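Local coordinates for thermostable carboxypeptidase 1 (Pyrococcus furiosus, PDB 1KA2), which removes amino acids one at a time from the C-terminus of peptide substrates, with broad specificity, as a cobalt-dependent metallocarboxypeptidase, at residues 154-159 against 167-172; 140-145 against 372-377; 210-215 against 325-330; 201-206 against 257-262. One frame throughout, in Å; residues are numbered along the deposited sequence.

Contact 1 (154-159 against 167-172); sequences EPYDAL and LRTRDV
Asp157 and Thr169 join the start of helix 155-163 to the start of helix 169-192. Asp157 OD1 accepts two bonds from Thr169. One comes from OG1, 2.6 Å from OD1 and 57° out of the carboxylate plane. The other comes from the backbone N, modelled very short, so its exact length is doubtful. Thr169 OG1 sits beside its own N, which lets one oxygen receive both donors. Asp157 OD2 takes Glu154 N at 2.6 Å, so the carboxylate is gripped at both oxygens. Thr169 CG2, anti to N, meets the Glu154 carboxylate, with OE2 3.1 Å away. That carboxylate also forms a salt bridge with Arg371. Thr169 OG1 lies at the Tyr156 ring edge, 3.5 Å from CD1. Arg168 is the N-cap residue, and its N bonds Asp171 OD2 at 2.8 Å. Helix 359-375 packs against both segments, through Val374, Arg371 and Phe367, and helix 132-149 packs on Pro155, Ala158 and Leu159.

Contact 2 (140-145 against 372-377); sequences SLAKRA and LMVSEE
Lys143 reaches from the side of helix 132-149 to the carboxyl end of helix 359-375. The polar part of the contact lies at its ammonium group. NZ gives hydrogen bonds to two backbone carbonyls, Met373 O at 3.0 Å and Glu376 O, also 3.0 Å from NZ. NZ is tilted out of both carbonyl planes, by 30° at Met373 and 29° at Glu376. A third carbonyl is near, with Val374 O 3.3 Å from NZ. Glu376 is the first residue to leave helical angles. A positive group beside carbonyls at this helix end is probably favourable, since it faces the negative end of the helix dipole. The charge of Glu377 is near but not in contact, with OE1 5.5 Å from Lys143 NZ.

The apolar part is formed by Lys143 CG, Ala142 and Val374. Lys143 CG leaves beside its backbone N and touches Val374 CG1 at 4.0 Å. The chain then bends at its last two torsions, and NZ turns to the carbonyls. Ala142 CB meets the other branch of the valine, 4.1 Å from Val374 CG2.

The contact joins two helices distant in sequence. Helix 155-163 fills in beside them, with Leu159 against both Ala142 and Val374 and Pro155 against Val374. Ile417, from a loop, packs on Met373 and Val374. Helix 102-124 lies against Leu141 and Arg144.

Contact 3 (210-215 against 325-330); sequences EWMERV and ENLPFM
Trp211 meets Pro328 in a CH-pi contact between helix 209-223 and the 3-10 segment that follows helix 313-326. Both belong to the largely helical M32 carboxypeptidase fold. Trp211 CB touches the Leu327 side chain, with CD2 of the leucine 3.8 Å away, and also lies near Asn326 O. CG sits beside the backbone N (chi1 -65°). It lies 3.4 Å from Asn326 O, which stands over one face of the indole, offset toward the rim. CD1 and CD2 are farther from that oxygen. The six-membered ring comes next, and here the proline takes over. Pro328 CD is 3.6 Å from the ring centroid and 19° off the normal, over the same face as Asn326 O. Trp211 CZ3 comes closest to this carbon, CH2 also reaches Pro328 CG, and the two side chains meet tip to tip. At the indole edge, Phe329 CE2 lies 4.4 Å from CZ3.

Leu327 CD2 also packs on Met212 SD at 3.7 Å, and Val215 CG2 reaches Asn326 CB. Ile264 of helix 261-278 touches both Met212 and Val215. Asn326 ND2 bonds Val322 O, one turn earlier in its helix, which helps fix the amide. Its OD1 accepts from Arg214. Arg214 NE donates to Asn326 OD1 at 2.7 Å, with an N-H...O angle of 138° and the oxygen in the guanidinium plane.

Contact 4 (201-206 against 257-262); sequences PLEKEK and GYDFRR
Lys206 and Tyr258 form a single beta bridge between two loops, one just before helix 209-223 and the other leading into helix 261-278. Their CA atoms are 4.2 Å apart. The backbone bonding is light. Asp259 N gives a weak hydrogen bond to Glu205 O at 3.5 Å, and CA-H...O contacts run from Tyr258 CA to Glu205 O and from Lys206 CA to Gly257 O. Gly257 has a positive phi of 103°, at which a side chain would press on the preceding carbonyl.

The Tyr258 ring edge faces Glu203 O, with Tyr258 CD1 3.7 Å from it.

The carboxylates of Glu203 and Asp259 come near each other, with OE2 4.4 Å from OD2. A water donates to both, 2.7 Å from Glu203 OE2 and 2.6 Å from Asp259 OD2. Salt bridges from Arg346 to Glu203 and from Arg262 to Asp259 probably offset the like charges, though the hydrogen bond from Arg262 NE to Asp259 OD2 is weak. Asp259 OD1 also bonds Tyr341 OH.

On the apolar side, Leu202 CD2 lies at the edge of the Phe260 ring, 4.3 Å from CE2. Helix 335-342 lies against both segments. Its Tyr341 packs on Leu202 and Glu203, in the 3-10 turn 201-203, and meets Phe260 edge-to-face, while Phe342 touches Phe260 and Arg261.

Following the chain, helix 132-149 opens contact 2. Contact 1 then closes a short loop between helices 155-163 and 169-192, nested inside the long loop that contact 2 closes at helix 359-375. The two contacts touch. Residues 201-206 open contact 4 and residues 210-215 open contact 3. Contact 4 closes at 257-262, tying the loop before helix 209-223 to the start of helix 261-278. Contact 3 closes at 325-330, tying helix 209-223 to the end of helix 313-326, so these two cross. Both lie inside the loop of contact 2. They also touch, with Met212 CE packed on Phe260 CB. Contacts 1 and 3 lie on opposite sides of the chain centre, their own centres about 46 Å apart.

Contact 1 (154-159 against 167-172)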
loop_
_atom_site.group_PDB
_atom_site.type_symbol
_atom_site.label_atom_id
_atom_site.label_comp_id
_atom_site.label_asym_id
_atom_site.label_seq_id
_atom_site.Cartn_x
_atom_site.Cartn_y
_atom_site.Cartn_z
ATOM N N GLU A 154 -11.131 36.195 18.081
ATOM C CA GLU A 154 -9.704 35.967 18.321
ATOM C C GLU A 154 -8.988 35.264 17.177
ATOM O O GLU A 154 -9.603 34.546 16.388
ATOM C CB GLU A 154 -9.490 35.093 19.549
ATOM C CG GLU A 154 -10.012 35.624 20.838
ATOM C CD GLU A 154 -9.991 34.555 21.901
ATOM O OE1 GLU A 154 -8.935 33.909 22.059
ATOM O OE2 GLU A 154 -11.022 34.355 22.572
ATOM N N PRO A 155 -7.663 35.453 17.091
ATOM C CA PRO A 155 -6.854 34.824 16.046
ATOM C C PRO A 155 -6.874 33.311 16.276
ATOM O O PRO A 155 -6.815 32.526 15.338
ATOM C CB PRO A 155 -5.464 35.412 16.282
ATOM C CG PRO A 155 -5.753 36.745 16.903
ATOM C CD PRO A 155 -6.862 36.420 17.861
ATOM N N TYR A 156 -6.973 32.918 17.543
ATOM C CA TYR A 156 -6.990 31.509 17.899
ATOM C C TYR A 156 -8.247 30.800 17.401
ATOM O O TYR A 156 -8.285 29.571 17.358
ATOM C CB TYR A 156 -6.853 31.338 19.410
ATOM C CG TYR A 156 -6.595 29.909 19.837
ATOM C CD1 TYR A 156 -7.500 29.234 20.658
ATOM C CD2 TYR A 156 -5.450 29.228 19.411
ATOM C CE1 TYR A 156 -7.274 27.912 21.047
ATOM C CE2 TYR A 156 -5.215 27.902 19.793
ATOM C CZ TYR A 156 -6.132 27.254 20.612
ATOM O OH TYR A 156 -5.903 25.959 21.006
ATOM N N ASP A 157 -9.266 31.567 17.024
ATOM C CA ASP A 157 -10.496 30.974 16.507
ATOM C C ASP A 157 -10.204 30.371 15.144
ATOM O O ASP A 157 -10.778 29.350 14.777
ATOM C CB ASP A 157 -11.606 32.018 16.328
ATOM C CG ASP A 157 -12.059 32.630 17.631
ATOM O OD1 ASP A 157 -12.278 31.891 18.609
ATOM O OD2 ASP A 157 -12.212 33.862 17.670
ATOM N N ALA A 158 -9.322 31.029 14.397
ATOM C CA ALA A 158 -8.937 30.595 13.057
ATOM C C ALA A 158 -8.179 29.270 13.057
ATOM O O ALA A 158 -8.338 28.467 12.147
ATOM C CB ALA A 158 -8.099 31.683 12.378
ATOM N N LEU A 159 -7.350 29.041 14.069
ATOM C CA LEU A 159 -6.593 27.790 14.147
ATOM C C LEU A 159 -7.523 26.663 14.589
ATOM O O LEU A 159 -7.482 25.544 14.067
ATOM C CB LEU A 159 -5.426 27.949 15.128
ATOM C CG LEU A 159 -4.466 29.081 14.743
ATOM C CD1 LEU A 159 -3.363 29.215 15.784
ATOM C CD2 LEU A 159 -3.871 28.802 13.368
ATOM N N LEU A 167 -15.523 25.455 15.213
ATOM C CA LEU A 167 -15.117 25.580 16.609
ATOM C C LEU A 167 -14.589 27.003 16.846
ATOM O O LEU A 167 -13.897 27.572 15.995
ATOM C CB LEU A 167 -14.043 24.537 16.948
ATOM C CG LEU A 167 -13.786 24.309 18.441
ATOM C CD1 LEU A 167 -15.062 23.795 19.104
ATOM C CD2 LEU A 167 -12.656 23.304 18.634
ATOM N N ARG A 168 -14.940 27.582 17.990
ATOM C CA ARG A 168 -14.510 28.941 18.322
ATOM C C ARG A 168 -13.816 28.909 19.668
ATOM O O ARG A 168 -14.003 27.971 20.434
ATOM C CB ARG A 168 -15.713 29.896 18.406
ATOM C CG ARG A 168 -16.482 30.147 17.109
ATOM C CD ARG A 168 -15.645 30.895 16.091
ATOM N NE ARG A 168 -15.124 30.001 15.064
ATOM C CZ ARG A 168 -15.623 29.886 13.837
ATOM N NH1 ARG A 168 -16.661 30.620 13.466
ATOM N NH2 ARG A 168 -15.090 29.020 12.982
ATOM N N THR A 169 -13.015 29.932 19.954
ATOM C CA THR A 169 -12.316 29.988 21.227
ATOM C C THR A 169 -13.340 30.003 22.362
ATOM O O THR A 169 -13.162 29.328 23.377
ATOM C CB THR A 169 -11.410 31.246 21.326
ATOM O OG1 THR A 169 -10.423 31.212 20.285
ATOM C CG2 THR A 169 -10.694 31.291 22.681
ATOM N N ARG A 170 -14.423 30.758 22.173
ATOM C CA ARG A 170 -15.485 30.871 23.174
ATOM C C ARG A 170 -16.043 29.492 23.494
ATOM O O ARG A 170 -16.352 29.197 24.639
ATOM C CB ARG A 170 -16.607 31.791 22.667
ATOM C CG ARG A 170 -16.104 33.080 22.013
ATOM C CD ARG A 170 -17.251 34.019 21.631
ATOM N NE ARG A 170 -17.841 34.679 22.796
ATOM C CZ ARG A 170 -17.219 35.598 23.535
ATOM N NH1 ARG A 170 -15.984 35.974 23.233
ATOM N NH2 ARG A 170 -17.833 36.144 24.580
ATOM N N ASP A 171 -16.171 28.645 22.475
ATOM C CA ASP A 171 -16.661 27.285 22.683
ATOM C C ASP A 171 -15.739 26.565 23.678
ATOM O O ASP A 171 -16.179 26.067 24.717
ATOM C CB ASP A 171 -16.660 26.498 21.365
ATOM C CG ASP A 171 -17.756 26.935 20.406
ATOM O OD1 ASP A 171 -18.945 26.810 20.752
ATOM O OD2 ASP A 171 -17.428 27.392 19.297
ATOM N N VAL A 172 -14.452 26.535 23.349
ATOM C CA VAL A 172 -13.452 25.859 24.172
ATOM C C VAL A 172 -13.343 26.473 25.556
ATOM O O VAL A 172 -13.156 25.771 26.548
ATOM C CB VAL A 172 -12.051 25.895 23.494
ATOM C CG1 VAL A 172 -11.062 25.051 24.291
ATOM C CG2 VAL A 172 -12.154 25.398 22.059
#

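Contact 2 (140-145 against 372-377)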
loop_
_atom_site.group_PDB
_atom_site.type_symbol
_atom_site.label_atom_id
_atom_site.label_comp_id
_atom_site.label_asym_id
_atom_site.label_seq_id
_atom_site.Cartn_x
_atom_site.Cartn_y
_atom_site.Cartn_z
ATOM N N SER A 140 5.252 32.176 15.248
ATOM C CA SER A 140 5.076 33.223 14.255
ATOM C C SER A 140 4.250 32.719 13.073
ATOM O O SER A 140 3.419 33.446 12.542
ATOM C CB SER A 140 6.430 33.730 13.751
ATOM O OG SER A 140 6.250 34.818 12.849
ATOM N N LEU A 141 4.488 31.479 12.657
ATOM C CA LEU A 141 3.746 30.891 11.538
ATOM C C LEU A 141 2.262 30.729 11.894
ATOM O O LEU A 141 1.385 30.971 11.063
ATOM C CB LEU A 141 4.342 29.532 11.159
ATOM C CG LEU A 141 5.801 29.518 10.679
ATOM C CD1 LEU A 141 6.232 28.075 10.450
ATOM C CD2 LEU A 141 5.958 30.338 9.394
ATOM N N ALA A 142 1.991 30.319 13.132
ATOM C CA ALA A 142 0.621 30.142 13.603
ATOM C C ALA A 142 -0.161 31.460 13.544
ATOM O O ALA A 142 -1.294 31.497 13.063
ATOM C CB ALA A 142 0.625 29.608 15.028
ATOM N N LYS A 143 0.445 32.537 14.042
ATOM C CA LYS A 143 -0.208 33.845 14.027
ATOM C C LYS A 143 -0.461 34.263 12.585
ATOM O O LYS A 143 -1.575 34.661 12.237
ATOM C CB LYS A 143 0.656 34.890 14.737
ATOM C CG LYS A 143 0.754 34.711 16.249
ATOM C CD LYS A 143 2.058 35.298 16.780
ATOM C CE LYS A 143 1.838 36.466 17.722
ATOM N NZ LYS A 143 1.127 36.063 18.962
ATOM N N ARG A 144 0.562 34.164 11.740
ATOM C CA ARG A 144 0.389 34.529 10.335
ATOM C C ARG A 144 -0.801 33.741 9.785
ATOM O O ARG A 144 -1.698 34.312 9.173
ATOM C CB ARG A 144 1.633 34.180 9.495
ATOM C CG ARG A 144 2.952 34.814 9.939
ATOM C CD ARG A 144 3.422 35.913 8.996
ATOM N NE ARG A 144 3.545 35.508 7.589
ATOM C CZ ARG A 144 4.472 34.688 7.095
ATOM N NH1 ARG A 144 5.390 34.148 7.884
ATOM N NH2 ARG A 144 4.499 34.428 5.793
ATOM N N ALA A 145 -0.799 32.427 10.018
ATOM C CA ALA A 145 -1.858 31.543 9.528
ATOM C C ALA A 145 -3.239 32.004 9.957
ATOM O O ALA A 145 -4.193 31.944 9.179
ATOM C CB ALA A 145 -1.611 30.109 10.002
ATOM N N LEU A 372 -2.520 31.836 24.559
ATOM C CA LEU A 372 -1.551 32.891 24.881
ATOM C C LEU A 372 -0.509 33.112 23.775
ATOM O O LEU A 372 -0.215 34.255 23.409
ATOM C CB LEU A 372 -0.819 32.562 26.183
ATOM C CG LEU A 372 -1.506 32.945 27.495
ATOM C CD1 LEU A 372 -2.979 32.523 27.475
ATOM C CD2 LEU A 372 -0.741 32.309 28.664
ATOM N N MET A 373 0.056 32.013 23.268
ATOM C CA MET A 373 1.075 32.034 22.215
ATOM C C MET A 373 0.661 32.763 20.933
ATOM O O MET A 373 1.463 33.440 20.286
ATOM C CB MET A 373 1.478 30.587 21.868
ATOM C CG MET A 373 2.287 29.863 22.946
ATOM S SD MET A 373 2.057 28.072 22.957
ATOM C CE MET A 373 2.719 27.659 21.352
ATOM N N VAL A 374 -0.600 32.612 20.562
ATOM C CA VAL A 374 -1.120 33.230 19.352
ATOM C C VAL A 374 -1.825 34.572 19.602
ATOM O O VAL A 374 -2.054 35.345 18.675
ATOM C CB VAL A 374 -2.060 32.242 18.636
ATOM C CG1 VAL A 374 -2.601 32.851 17.354
ATOM C CG2 VAL A 374 -1.292 30.974 18.341
ATOM N N SER A 375 -2.164 34.840 20.862
ATOM C CA SER A 375 -2.835 36.092 21.236
ATOM C C SER A 375 -1.858 37.181 21.665
ATOM O O SER A 375 -1.654 38.168 20.959
ATOM C CB SER A 375 -3.814 35.874 22.392
ATOM O OG SER A 375 -4.868 35.021 22.021
ATOM N N GLU A 376 -1.276 37.010 22.843
ATOM C CA GLU A 376 -0.333 37.984 23.369
ATOM C C GLU A 376 1.032 37.710 22.744
ATOM O O GLU A 376 1.154 36.857 21.864
ATOM C CB GLU A 376 -0.255 37.854 24.890
ATOM C CG GLU A 376 -0.082 39.175 25.614
ATOM C CD GLU A 376 -1.320 40.053 25.497
ATOM O OE1 GLU A 376 -1.271 41.217 25.951
ATOM O OE2 GLU A 376 -2.338 39.564 24.956
ATOM N N GLU A 377 2.057 38.440 23.170
ATOM C CA GLU A 377 3.400 38.224 22.632
ATOM C C GLU A 377 4.122 37.281 23.590
ATOM O O GLU A 377 4.954 37.697 24.395
ATOM C CB GLU A 377 4.148 39.561 22.504
ATOM C CG GLU A 377 5.672 39.476 22.368
ATOM C CD GLU A 377 6.129 38.598 21.208
ATOM O OE1 GLU A 377 5.705 38.852 20.057
ATOM O OE2 GLU A 377 6.912 37.655 21.461
#

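Contact 3 (210-215 against 325-330)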
loop_
_atom_site.group_PDB
_atom_site.type_symbol
_atom_site.label_atom_id
_atom_site.label_comp_id
_atom_site.label_asym_id
_atom_site.label_seq_id
_atom_site.Cartn_x
_atom_site.Cartn_y
_atom_site.Cartn_z
ATOM N N GLU A 210 1.855 -13.080 20.695
ATOM C CA GLU A 210 0.769 -13.949 20.265
ATOM C C GLU A 210 -0.378 -14.101 21.256
ATOM O O GLU A 210 -1.518 -14.286 20.845
ATOM C CB GLU A 210 1.311 -15.331 19.884
ATOM C CG GLU A 210 2.183 -15.320 18.634
ATOM C CD GLU A 210 2.417 -16.716 18.067
ATOM O OE1 GLU A 210 1.421 -17.408 17.772
ATOM O OE2 GLU A 210 3.592 -17.120 17.912
ATOM N N TRP A 211 -0.087 -14.025 22.551
ATOM C CA TRP A 211 -1.141 -14.154 23.555
ATOM C C TRP A 211 -2.194 -13.057 23.410
ATOM O O TRP A 211 -3.387 -13.343 23.348
ATOM C CB TRP A 211 -0.573 -14.082 24.977
ATOM C CG TRP A 211 0.336 -15.206 25.374
ATOM C CD1 TRP A 211 0.570 -16.363 24.686
ATOM C CD2 TRP A 211 1.123 -15.282 26.570
ATOM N NE1 TRP A 211 1.456 -17.152 25.378
ATOM C CE2 TRP A 211 1.812 -16.514 26.537
ATOM C CE3 TRP A 211 1.312 -14.428 27.667
ATOM C CZ2 TRP A 211 2.680 -16.915 27.559
ATOM C CZ3 TRP A 211 2.174 -14.827 28.685
ATOM C CH2 TRP A 211 2.847 -16.059 28.622
ATOM N N MET A 212 -1.743 -11.804 23.365
ATOM C CA MET A 212 -2.653 -10.675 23.255
ATOM C C MET A 212 -3.269 -10.518 21.882
ATOM O O MET A 212 -4.376 -9.992 21.760
ATOM C CB MET A 212 -1.958 -9.371 23.660
ATOM C CG MET A 212 -1.745 -9.259 25.158
ATOM S SD MET A 212 -3.245 -9.729 26.045
ATOM C CE MET A 212 -4.291 -8.339 25.678
ATOM N N GLU A 213 -2.572 -10.965 20.841
ATOM C CA GLU A 213 -3.156 -10.835 19.517
ATOM C C GLU A 213 -4.339 -11.796 19.402
ATOM O O GLU A 213 -5.253 -11.578 18.607
ATOM C CB GLU A 213 -2.104 -11.033 18.394
ATOM C CG GLU A 213 -1.481 -12.395 18.222
ATOM C CD GLU A 213 -0.337 -12.361 17.212
ATOM O OE1 GLU A 213 0.134 -13.434 16.785
ATOM O OE2 GLU A 213 0.104 -11.257 16.848
ATOM N N ARG A 214 -4.338 -12.838 20.230
ATOM C CA ARG A 214 -5.445 -13.787 20.247
ATOM C C ARG A 214 -6.621 -13.103 20.956
ATOM O O ARG A 214 -7.780 -13.267 20.570
ATOM C CB ARG A 214 -5.060 -15.076 20.997
ATOM C CG ARG A 214 -4.170 -16.043 20.208
ATOM C CD ARG A 214 -4.212 -17.459 20.796
ATOM N NE ARG A 214 -3.202 -17.711 21.822
ATOM C CZ ARG A 214 -1.917 -17.938 21.564
ATOM N NH1 ARG A 214 -1.482 -17.945 20.313
ATOM N NH2 ARG A 214 -1.067 -18.167 22.556
ATOM N N VAL A 215 -6.315 -12.330 21.996
ATOM C CA VAL A 215 -7.351 -11.622 22.740
ATOM C C VAL A 215 -7.929 -10.488 21.890
ATOM O O VAL A 215 -9.149 -10.357 21.776
ATOM C CB VAL A 215 -6.797 -11.062 24.076
ATOM C CG1 VAL A 215 -7.791 -10.109 24.699
ATOM C CG2 VAL A 215 -6.533 -12.212 25.053
ATOM N N GLU A 325 -7.852 -17.691 29.417
ATOM C CA GLU A 325 -7.422 -18.713 28.461
ATOM C C GLU A 325 -6.040 -18.456 27.870
ATOM O O GLU A 325 -5.237 -19.374 27.730
ATOM C CB GLU A 325 -8.420 -18.814 27.302
ATOM C CG GLU A 325 -9.720 -19.530 27.618
ATOM C CD GLU A 325 -10.692 -19.503 26.447
ATOM O OE1 GLU A 325 -10.286 -19.886 25.320
ATOM O OE2 GLU A 325 -11.859 -19.101 26.657
ATOM N N ASN A 326 -5.769 -17.198 27.536
ATOM C CA ASN A 326 -4.512 -16.826 26.902
ATOM C C ASN A 326 -3.412 -16.240 27.777
ATOM O O ASN A 326 -2.254 -16.196 27.361
ATOM C CB ASN A 326 -4.814 -15.859 25.759
ATOM C CG ASN A 326 -5.567 -16.523 24.622
ATOM O OD1 ASN A 326 -4.968 -17.185 23.774
ATOM N ND2 ASN A 326 -6.887 -16.360 24.606
ATOM N N LEU A 327 -3.754 -15.785 28.978
ATOM C CA LEU A 327 -2.747 -15.197 29.853
ATOM C C LEU A 327 -2.537 -16.018 31.129
ATOM O O LEU A 327 -3.416 -16.073 31.998
ATOM C CB LEU A 327 -3.150 -13.764 30.198
ATOM C CG LEU A 327 -3.490 -12.872 28.992
ATOM C CD1 LEU A 327 -4.007 -11.531 29.485
ATOM C CD2 LEU A 327 -2.265 -12.680 28.106
ATOM N N PRO A 328 -1.362 -16.668 31.255
ATOM C CA PRO A 328 -1.014 -17.498 32.415
ATOM C C PRO A 328 -1.111 -16.745 33.734
ATOM O O PRO A 328 -1.709 -17.233 34.691
ATOM C CB PRO A 328 0.421 -17.929 32.116
ATOM C CG PRO A 328 0.442 -17.990 30.624
ATOM C CD PRO A 328 -0.289 -16.718 30.247
ATOM N N PHE A 329 -0.519 -15.555 33.775
ATOM C CA PHE A 329 -0.529 -14.738 34.980
ATOM C C PHE A 329 -1.928 -14.308 35.397
ATOM O O PHE A 329 -2.101 -13.706 36.458
ATOM C CB PHE A 329 0.361 -13.511 34.786
ATOM C CG PHE A 329 -0.035 -12.653 33.622
ATOM C CD1 PHE A 329 -1.143 -11.816 33.701
ATOM C CD2 PHE A 329 0.712 -12.674 32.452
ATOM C CE1 PHE A 329 -1.496 -11.013 32.630
ATOM C CE2 PHE A 329 0.367 -11.877 31.377
ATOM C CZ PHE A 329 -0.738 -11.042 31.466
ATOM N N MET A 330 -2.929 -14.605 34.568
ATOM C CA MET A 330 -4.299 -14.247 34.917
ATOM C C MET A 330 -4.883 -15.189 35.959
ATOM O O MET A 330 -5.920 -14.886 36.547
ATOM C CB MET A 330 -5.214 -14.229 33.686
ATOM C CG MET A 330 -5.343 -12.860 33.039
ATOM S SD MET A 330 -5.817 -11.571 34.196
ATOM C CE MET A 330 -7.572 -11.906 34.295
#

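Contact 4 (201-206 against 257-262)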
loop_
_atom_site.group_PDB
_atom_site.type_symbol
_atom_site.label_atom_id
_atom_site.label_comp_id
_atom_site.label_asym_id
_atom_site.label_seq_id
_atom_site.Cartn_x
_atom_site.Cartn_y
_atom_site.Cartn_z
ATOM N N PRO A 201 -0.916 -4.179 40.076
ATOM C CA PRO A 201 0.161 -5.117 39.735
ATOM C C PRO A 201 0.088 -5.659 38.303
ATOM O O PRO A 201 1.107 -6.038 37.724
ATOM C CB PRO A 201 0.024 -6.209 40.807
ATOM C CG PRO A 201 -1.435 -6.168 41.166
ATOM C CD PRO A 201 -1.714 -4.680 41.210
ATOM N N LEU A 202 -1.114 -5.680 37.734
ATOM C CA LEU A 202 -1.312 -6.162 36.372
ATOM C C LEU A 202 -0.532 -5.325 35.343
ATOM O O LEU A 202 -0.308 -5.764 34.214
ATOM C CB LEU A 202 -2.806 -6.176 36.032
ATOM C CG LEU A 202 -3.578 -7.390 36.562
ATOM C CD1 LEU A 202 -5.078 -7.230 36.312
ATOM C CD2 LEU A 202 -3.044 -8.651 35.879
ATOM N N GLU A 203 -0.111 -4.130 35.748
ATOM C CA GLU A 203 0.663 -3.255 34.874
ATOM C C GLU A 203 2.045 -3.842 34.614
ATOM O O GLU A 203 2.667 -3.547 33.592
ATOM C CB GLU A 203 0.859 -1.876 35.502
ATOM C CG GLU A 203 -0.402 -1.113 35.804
ATOM C CD GLU A 203 -0.119 0.345 36.104
ATOM O OE1 GLU A 203 -1.061 1.061 36.499
ATOM O OE2 GLU A 203 1.045 0.778 35.935
ATOM N N LYS A 204 2.524 -4.664 35.540
ATOM C CA LYS A 204 3.853 -5.253 35.407
ATOM C C LYS A 204 3.861 -6.624 34.752
ATOM O O LYS A 204 4.897 -7.096 34.285
ATOM C CB LYS A 204 4.527 -5.323 36.779
ATOM C CG LYS A 204 4.813 -3.943 37.378
ATOM C CD LYS A 204 5.422 -4.020 38.777
ATOM C CE LYS A 204 5.695 -2.617 39.316
ATOM N NZ LYS A 204 6.185 -2.630 40.718
ATOM N N GLU A 205 2.703 -7.262 34.698
ATOM C CA GLU A 205 2.626 -8.574 34.090
ATOM C C GLU A 205 3.035 -8.531 32.613
ATOM O O GLU A 205 2.461 -7.790 31.816
ATOM C CB GLU A 205 1.210 -9.134 34.242
ATOM C CG GLU A 205 0.743 -9.312 35.700
ATOM C CD GLU A 205 1.603 -10.284 36.511
ATOM O OE1 GLU A 205 2.470 -10.963 35.928
ATOM O OE2 GLU A 205 1.407 -10.375 37.746
ATOM N N LYS A 206 4.048 -9.319 32.266
ATOM C CA LYS A 206 4.537 -9.405 30.897
ATOM C C LYS A 206 3.751 -10.453 30.115
ATOM O O LYS A 206 3.174 -11.364 30.696
ATOM C CB LYS A 206 6.013 -9.799 30.881
ATOM C CG LYS A 206 6.972 -8.744 31.391
ATOM C CD LYS A 206 8.416 -9.210 31.224
ATOM C CE LYS A 206 9.417 -8.124 31.624
ATOM N NZ LYS A 206 9.209 -7.626 33.016
ATOM N N GLY A 257 4.307 -5.498 25.139
ATOM C CA GLY A 257 4.894 -6.670 25.757
ATOM C C GLY A 257 4.537 -6.764 27.231
ATOM O O GLY A 257 4.812 -7.774 27.880
ATOM N N TYR A 258 3.936 -5.704 27.766
ATOM C CA TYR A 258 3.521 -5.674 29.170
ATOM C C TYR A 258 2.372 -4.668 29.307
ATOM O O TYR A 258 2.129 -3.889 28.390
ATOM C CB TYR A 258 4.705 -5.279 30.066
ATOM C CG TYR A 258 5.198 -3.858 29.860
ATOM C CD1 TYR A 258 4.713 -2.812 30.643
ATOM C CD2 TYR A 258 6.126 -3.556 28.861
ATOM C CE1 TYR A 258 5.143 -1.494 30.437
ATOM C CE2 TYR A 258 6.558 -2.247 28.643
ATOM C CZ TYR A 258 6.063 -1.218 29.436
ATOM O OH TYR A 258 6.486 0.087 29.228
ATOM N N ASP A 259 1.667 -4.697 30.437
ATOM C CA ASP A 259 0.540 -3.787 30.676
ATOM C C ASP A 259 -0.490 -4.029 29.568
ATOM O O ASP A 259 -0.801 -3.124 28.804
ATOM C CB ASP A 259 1.025 -2.334 30.627
ATOM C CG ASP A 259 0.118 -1.383 31.384
ATOM O OD1 ASP A 259 -1.028 -1.756 31.691
ATOM O OD2 ASP A 259 0.549 -0.251 31.669
ATOM N N PHE A 260 -1.027 -5.245 29.503
ATOM C CA PHE A 260 -1.971 -5.618 28.449
ATOM C C PHE A 260 -3.187 -4.730 28.213
ATOM O O PHE A 260 -3.831 -4.829 27.162
ATOM C CB PHE A 260 -2.409 -7.088 28.616
ATOM C CG PHE A 260 -3.522 -7.313 29.616
ATOM C CD1 PHE A 260 -4.853 -7.080 29.270
ATOM C CD2 PHE A 260 -3.244 -7.839 30.875
ATOM C CE1 PHE A 260 -5.885 -7.373 30.158
ATOM C CE2 PHE A 260 -4.276 -8.136 31.773
ATOM C CZ PHE A 260 -5.597 -7.903 31.411
ATOM N N ARG A 261 -3.497 -3.858 29.166
ATOM C CA ARG A 261 -4.635 -2.956 29.024
ATOM C C ARG A 261 -4.430 -2.062 27.800
ATOM O O ARG A 261 -5.375 -1.733 27.083
ATOM C CB ARG A 261 -4.763 -2.076 30.277
ATOM C CG ARG A 261 -3.603 -1.087 30.433
ATOM C CD ARG A 261 -3.504 -0.479 31.822
ATOM N NE ARG A 261 -4.774 0.074 32.275
ATOM C CZ ARG A 261 -4.950 1.340 32.643
ATOM N NH1 ARG A 261 -3.926 2.192 32.607
ATOM N NH2 ARG A 261 -6.150 1.747 33.053
ATOM N N ARG A 262 -3.183 -1.670 27.574
ATOM C CA ARG A 262 -2.839 -0.782 26.472
ATOM C C ARG A 262 -3.272 -1.249 25.086
ATOM O O ARG A 262 -3.992 -0.549 24.381
ATOM C CB ARG A 262 -1.330 -0.537 26.441
ATOM C CG ARG A 262 -0.765 0.202 27.625
ATOM C CD ARG A 262 0.754 0.106 27.577
ATOM N NE ARG A 262 1.396 0.696 28.748
ATOM C CZ ARG A 262 1.529 2.000 28.945
ATOM N NH1 ARG A 262 1.064 2.853 28.039
ATOM N NH2 ARG A 262 2.127 2.445 30.046
HETATM O O HOH W 1 1.909 1.053 33.406
#